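Local coordinates for protein Udp-n-acetylglucosamine pyrophosphorylase (Trypanosoma brucei, PDB 4BQH) that probably catalyses the formation of UDP-N-acetylglucosamine and diphosphate from UTP and N-acetylglucosamine 1-phosphate, and here carries an allosteric inhibitor, at residues Q175-T180 and A243-P248; H267-G272 and C362-M367. All coordinates share one frame; numbering follows the deposited sequence.

Interaction 1 (Q175-T180 and A243-P248); sequences QLLVMT and AALAAP. With 9VU ((3S)-3-[2-(1,3-benzodioxol-5-yl)-2-oxidanylidene-ethyl]-4-bromanyl-5-methyl-3-oxidanyl-1H-indol-2-one), chain C.
L177 and M179 of a strand in the central mixed sheet of the GT-A-like nucleotidyltransferase core pack against A244 and L245 of the short helix 241-246. Strand 175-180 lies between two parallel neighbours, 114-119 and 205-209. Its side chains alternate. L177 and M179 point to the helix, whereas L176 and V178 pack on helix 147-166 on the other face of the sheet. The contact is small, burying 109 Å² in total, and all four touching residues are buried. No hydrogen bond crosses it, so dispersion contacts carry it.

M179 reaches out nearly straight from the strand. Its CG stands anti to the backbone N (chi1 -166°) and the chain runs on straight, which carries SD out to A244. The bend at chi3 (79°) then turns only the terminal CE. Beside it, L245 does not aim its CB directly at the strand, but its branched end swings nearer. There its CD2 meets CD1 of L177 at 4.2 Å, methyl to methyl. F208 of strand 205-209 also touches L177, M179 and A244, and so fills in the same apolar layer.

A243 and A246, which flank the touching pair, face the bound allosteric inhibitor. A243 puts its CB 3.5 Å from OAP, the ketone oxygen of the inhibitor. A246 sets its CB 3.8 Å from CAJ, the methyl on the oxindole ring. The helix thus stands between the sheet and the inhibitor pocket. Between the two segments, the closest approach is CB of A244 to SD of M179, at 3.8 Å.

Interaction 2 (H267-G272 and C362-M367); sequences HLRKLG and CSLHFM. With SO4 (sulfate ion), chain D.
The H267 imidazole meets a sulfate at its edge, with the sulfur in the ring plane. ND1 of H267 donates to O3 of the sulfate at 2.8 Å with a fairly straight bond (161°). A second bond from ND1 to O2 is weak. R249 and H206 also hold this ion, which probably came from the crystallisation liquor. At the other ring nitrogen, NE2 is hydrogen-bonded to OG1 of T251.

The contact itself rests on L364. With CG anti to the backbone N (chi1 -160°), its side chain extends toward helix 264-270 and lays CD2 on the backbone there. CD2 of L364 is 3.5 Å from CA of R269. The same CD2 is 3.7 Å from CB of R269. The other branch, CD1 of L364, comes 4.3 Å from CB of L268. The guanidinium of R269 makes a weak hydrogen bond through NH2 to S368.

Both segments carry helix-end motifs. G272 closes its helix in a Schellman motif with positive phi. S363 is an N-cap: its OG accepts from N of F366 at 2.8 Å. The cap marks where strand 359-363, antiparallel to strand 275-280, passes into helix 364-374, which packs beside helix 264-270.

Interactions 1 and 2 follow one another along the chain: 175-180 and 243-248 come first, then 267-272 and 362-367. Their centres lie about 12 Å apart, and they touch directly. CD1 of L245 is 3.5 Å from CE of M367, and CD1 of L177 is 3.7 Å from CD1 of L268. Both contacts reach the same mixed sheet, where strands 175-180, 114-119, 275-280 and 359-363 are successive neighbours. Helix 364-374 packs on helices 241-246 and 264-270, and these two also meet strand 175-180 in adjoining apolar contacts. The inhibitor touches interaction 1, while the nearest atoms of the R269 side chain of interaction 2 and the inhibitor are about 12 Å apart.

Interaction 1 (Q175-T180 and A243-P248)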
# COMPACT_ATOMS: atom_id res chain seq x y z
N GLN A 175 -7.86 -0.76 -12.41
CA GLN A 175 -6.52 -0.44 -12.95
C GLN A 175 -5.49 -0.73 -11.88
O GLN A 175 -5.66 -0.29 -10.74
CB GLN A 175 -6.43 1.03 -13.36
CG GLN A 175 -7.47 1.42 -14.42
CD GLN A 175 -7.26 0.69 -15.73
OE1 GLN A 175 -6.13 0.52 -16.19
NE2 GLN A 175 -8.36 0.23 -16.34
N LEU A 176 -4.45 -1.49 -12.24
CA LEU A 176 -3.39 -1.85 -11.31
C LEU A 176 -2.20 -0.94 -11.61
O LEU A 176 -1.69 -0.89 -12.74
CB LEU A 176 -3.00 -3.33 -11.48
CG LEU A 176 -1.86 -3.79 -10.55
CD1 LEU A 176 -2.23 -3.59 -9.08
CD2 LEU A 176 -1.51 -5.24 -10.79
N LEU A 177 -1.77 -0.22 -10.58
CA LEU A 177 -0.65 0.71 -10.69
C LEU A 177 0.47 0.13 -9.85
O LEU A 177 0.31 -0.03 -8.63
CB LEU A 177 -1.07 2.08 -10.14
CG LEU A 177 -2.47 2.60 -10.46
CD1 LEU A 177 -2.64 3.98 -9.82
CD2 LEU A 177 -2.67 2.63 -11.97
N VAL A 178 1.57 -0.25 -10.50
CA VAL A 178 2.66 -0.91 -9.78
C VAL A 178 3.80 0.12 -9.62
O VAL A 178 4.43 0.49 -10.61
CB VAL A 178 3.15 -2.15 -10.56
CG1 VAL A 178 4.31 -2.83 -9.83
CG2 VAL A 178 1.99 -3.11 -10.75
N MET A 179 4.01 0.59 -8.39
CA MET A 179 4.99 1.65 -8.18
C MET A 179 6.36 1.05 -7.87
O MET A 179 6.66 0.64 -6.75
CB MET A 179 4.57 2.66 -7.10
CG MET A 179 5.47 3.90 -7.20
SD MET A 179 4.97 5.19 -6.04
CE MET A 179 5.69 4.57 -4.54
N THR A 180 7.19 1.03 -8.90
CA THR A 180 8.48 0.35 -8.83
C THR A 180 9.53 1.34 -8.29
O THR A 180 9.23 2.49 -7.98
CB THR A 180 8.87 -0.09 -10.24
OG1 THR A 180 8.79 1.05 -11.11
CG2 THR A 180 7.89 -1.18 -10.75
N ALA A 243 4.67 12.47 -6.50
CA ALA A 243 5.65 12.77 -7.55
C ALA A 243 5.66 11.70 -8.63
O ALA A 243 5.73 12.01 -9.83
CB ALA A 243 7.03 12.93 -6.92
N ALA A 244 5.56 10.44 -8.21
CA ALA A 244 5.59 9.35 -9.16
C ALA A 244 4.39 9.38 -10.11
O ALA A 244 4.57 9.18 -11.30
CB ALA A 244 5.72 8.01 -8.44
N LEU A 245 3.19 9.66 -9.58
CA LEU A 245 1.99 9.77 -10.41
C LEU A 245 2.03 11.02 -11.29
O LEU A 245 1.32 11.09 -12.27
CB LEU A 245 0.74 9.80 -9.52
CG LEU A 245 0.34 8.46 -8.91
CD1 LEU A 245 -0.67 8.72 -7.80
CD2 LEU A 245 -0.23 7.47 -9.93
N ALA A 246 2.90 11.98 -10.95
CA ALA A 246 3.03 13.27 -11.68
C ALA A 246 3.97 13.25 -12.87
O ALA A 246 3.91 14.15 -13.73
CB ALA A 246 3.45 14.39 -10.71
N ALA A 247 4.83 12.24 -12.94
CA ALA A 247 5.86 12.15 -13.97
C ALA A 247 5.25 12.04 -15.37
O ALA A 247 4.33 11.25 -15.57
CB ALA A 247 6.76 10.95 -13.69
N PRO A 248 5.75 12.84 -16.34
CA PRO A 248 5.25 12.69 -17.72
C PRO A 248 5.54 11.31 -18.29
O PRO A 248 6.61 10.75 -18.06
CB PRO A 248 6.04 13.75 -18.51
CG PRO A 248 6.45 14.75 -17.49
CD PRO A 248 6.69 13.97 -16.22
OAN 9VU C . 11.36 17.56 -5.86
CAH 9VU C . 10.23 17.30 -6.31
NAG 9VU C . 9.92 17.26 -7.61
CAC 9VU C . 8.60 16.98 -7.74
CAB 9VU C . 7.87 16.88 -8.86
CAA 9VU C . 6.50 16.61 -8.85
CAF 9VU C . 5.87 16.47 -7.61
CAJ 9VU C . 4.46 16.20 -7.54
CAE 9VU C . 6.68 16.59 -6.45
BRA 9VU C . 5.80 16.32 -4.79
CAD 9VU C . 8.01 16.84 -6.52
CAI 9VU C . 9.05 17.04 -5.54
OAL 9VU C . 8.80 18.23 -4.80
CAM 9VU C . 9.19 15.93 -4.46
CAO 9VU C . 9.68 14.58 -5.02
OAP 9VU C . 10.07 14.54 -6.19
CAQ 9VU C . 9.70 13.46 -4.14
CAV 9VU C . 9.02 13.44 -2.92
CAU 9VU C . 9.06 12.38 -2.10
OAY 9VU C . 8.45 12.20 -0.89
CAX 9VU C . 9.16 11.08 -0.30
OAW 9VU C . 9.60 10.33 -1.44
CAT 9VU C . 9.73 11.27 -2.43
CAS 9VU C . 10.39 11.20 -3.59
CAR 9VU C . 10.38 12.28 -4.47

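Interaction 2 (H267-G272 and C362-M367)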
# COMPACT_ATOMS: atom_id res chain seq x y z
N HIS A 267 -3.65 10.29 -17.13
CA HIS A 267 -4.13 9.07 -17.83
C HIS A 267 -5.27 8.45 -17.06
O HIS A 267 -6.27 8.03 -17.64
CB HIS A 267 -3.01 8.06 -17.97
CG HIS A 267 -1.94 8.46 -18.97
ND1 HIS A 267 -0.98 7.60 -19.39
CD2 HIS A 267 -1.74 9.64 -19.67
CE1 HIS A 267 -0.18 8.23 -20.27
NE2 HIS A 267 -0.65 9.47 -20.45
N LEU A 268 -5.14 8.41 -15.73
CA LEU A 268 -6.22 7.82 -14.90
C LEU A 268 -7.50 8.64 -14.93
O LEU A 268 -8.59 8.09 -14.97
CB LEU A 268 -5.74 7.65 -13.46
CG LEU A 268 -4.60 6.65 -13.22
CD1 LEU A 268 -4.16 6.73 -11.76
CD2 LEU A 268 -4.95 5.23 -13.63
N ARG A 269 -7.36 9.96 -14.92
CA ARG A 269 -8.54 10.83 -15.01
C ARG A 269 -9.30 10.54 -16.32
O ARG A 269 -10.52 10.41 -16.31
CB ARG A 269 -8.13 12.30 -14.96
CG ARG A 269 -9.30 13.27 -15.00
CD ARG A 269 -8.82 14.71 -14.88
NE ARG A 269 -8.06 14.94 -13.65
CZ ARG A 269 -6.77 15.25 -13.60
NH1 ARG A 269 -6.05 15.40 -14.71
NH2 ARG A 269 -6.19 15.44 -12.42
N LYS A 270 -8.55 10.42 -17.41
CA LYS A 270 -9.15 10.09 -18.72
C LYS A 270 -9.83 8.73 -18.74
O LYS A 270 -10.84 8.56 -19.44
CB LYS A 270 -8.10 10.17 -19.84
CG LYS A 270 -7.77 11.59 -20.24
CD LYS A 270 -6.65 11.63 -21.26
CE LYS A 270 -6.37 13.07 -21.69
NZ LYS A 270 -5.69 13.16 -23.02
N LEU A 271 -9.31 7.76 -17.98
CA LEU A 271 -9.95 6.45 -17.82
C LEU A 271 -11.16 6.44 -16.90
O LEU A 271 -11.81 5.42 -16.77
CB LEU A 271 -8.94 5.40 -17.33
CG LEU A 271 -7.86 4.96 -18.32
CD1 LEU A 271 -6.76 4.19 -17.60
CD2 LEU A 271 -8.48 4.10 -19.43
N GLY A 272 -11.46 7.56 -16.26
CA GLY A 272 -12.65 7.65 -15.39
C GLY A 272 -12.44 7.12 -13.97
O GLY A 272 -13.41 6.86 -13.25
N CYS A 362 -7.94 7.09 -1.61
CA CYS A 362 -7.96 8.52 -1.87
C CYS A 362 -8.72 8.81 -3.15
O CYS A 362 -8.60 8.06 -4.11
CB CYS A 362 -6.54 9.04 -2.04
SG CYS A 362 -5.54 8.82 -0.55
N SER A 363 -9.47 9.92 -3.17
CA SER A 363 -10.07 10.36 -4.42
C SER A 363 -8.97 10.77 -5.41
O SER A 363 -7.86 11.18 -5.04
CB SER A 363 -11.01 11.56 -4.20
OG SER A 363 -10.27 12.72 -3.83
N LEU A 364 -9.29 10.71 -6.69
CA LEU A 364 -8.34 11.19 -7.68
C LEU A 364 -8.13 12.71 -7.54
O LEU A 364 -7.02 13.19 -7.71
CB LEU A 364 -8.78 10.82 -9.11
CG LEU A 364 -7.60 10.87 -10.09
CD1 LEU A 364 -6.60 9.74 -9.85
CD2 LEU A 364 -8.09 10.79 -11.53
N HIS A 365 -9.18 13.44 -7.17
CA HIS A 365 -9.03 14.86 -6.85
C HIS A 365 -8.02 15.08 -5.75
O HIS A 365 -7.15 15.97 -5.88
CB HIS A 365 -10.37 15.47 -6.41
CG HIS A 365 -10.34 16.99 -6.32
ND1 HIS A 365 -11.43 17.71 -5.99
CD2 HIS A 365 -9.33 17.92 -6.57
CE1 HIS A 365 -11.12 19.03 -5.99
NE2 HIS A 365 -9.84 19.16 -6.34
N PHE A 366 -8.10 14.29 -4.67
CA PHE A 366 -7.08 14.42 -3.61
C PHE A 366 -5.68 14.11 -4.13
O PHE A 366 -4.73 14.82 -3.79
CB PHE A 366 -7.39 13.55 -2.37
CG PHE A 366 -6.32 13.65 -1.31
CD1 PHE A 366 -6.25 14.76 -0.50
CD2 PHE A 366 -5.33 12.67 -1.20
CE1 PHE A 366 -5.22 14.89 0.44
CE2 PHE A 366 -4.33 12.78 -0.23
CZ PHE A 366 -4.28 13.89 0.59
N MET A 367 -5.54 13.03 -4.92
CA MET A 367 -4.20 12.70 -5.43
C MET A 367 -3.62 13.88 -6.21
O MET A 367 -2.42 14.18 -6.11
CB MET A 367 -4.24 11.44 -6.27
CG MET A 367 -4.71 10.20 -5.49
SD MET A 367 -3.79 9.84 -3.99
CE MET A 367 -2.21 9.32 -4.68
S SO4 D . 0.07 4.34 -19.27
O1 SO4 D . 0.52 3.32 -18.31
O2 SO4 D . 1.04 5.47 -19.35
O3 SO4 D . -1.24 4.86 -18.83
O4 SO4 D . 0.01 3.74 -20.63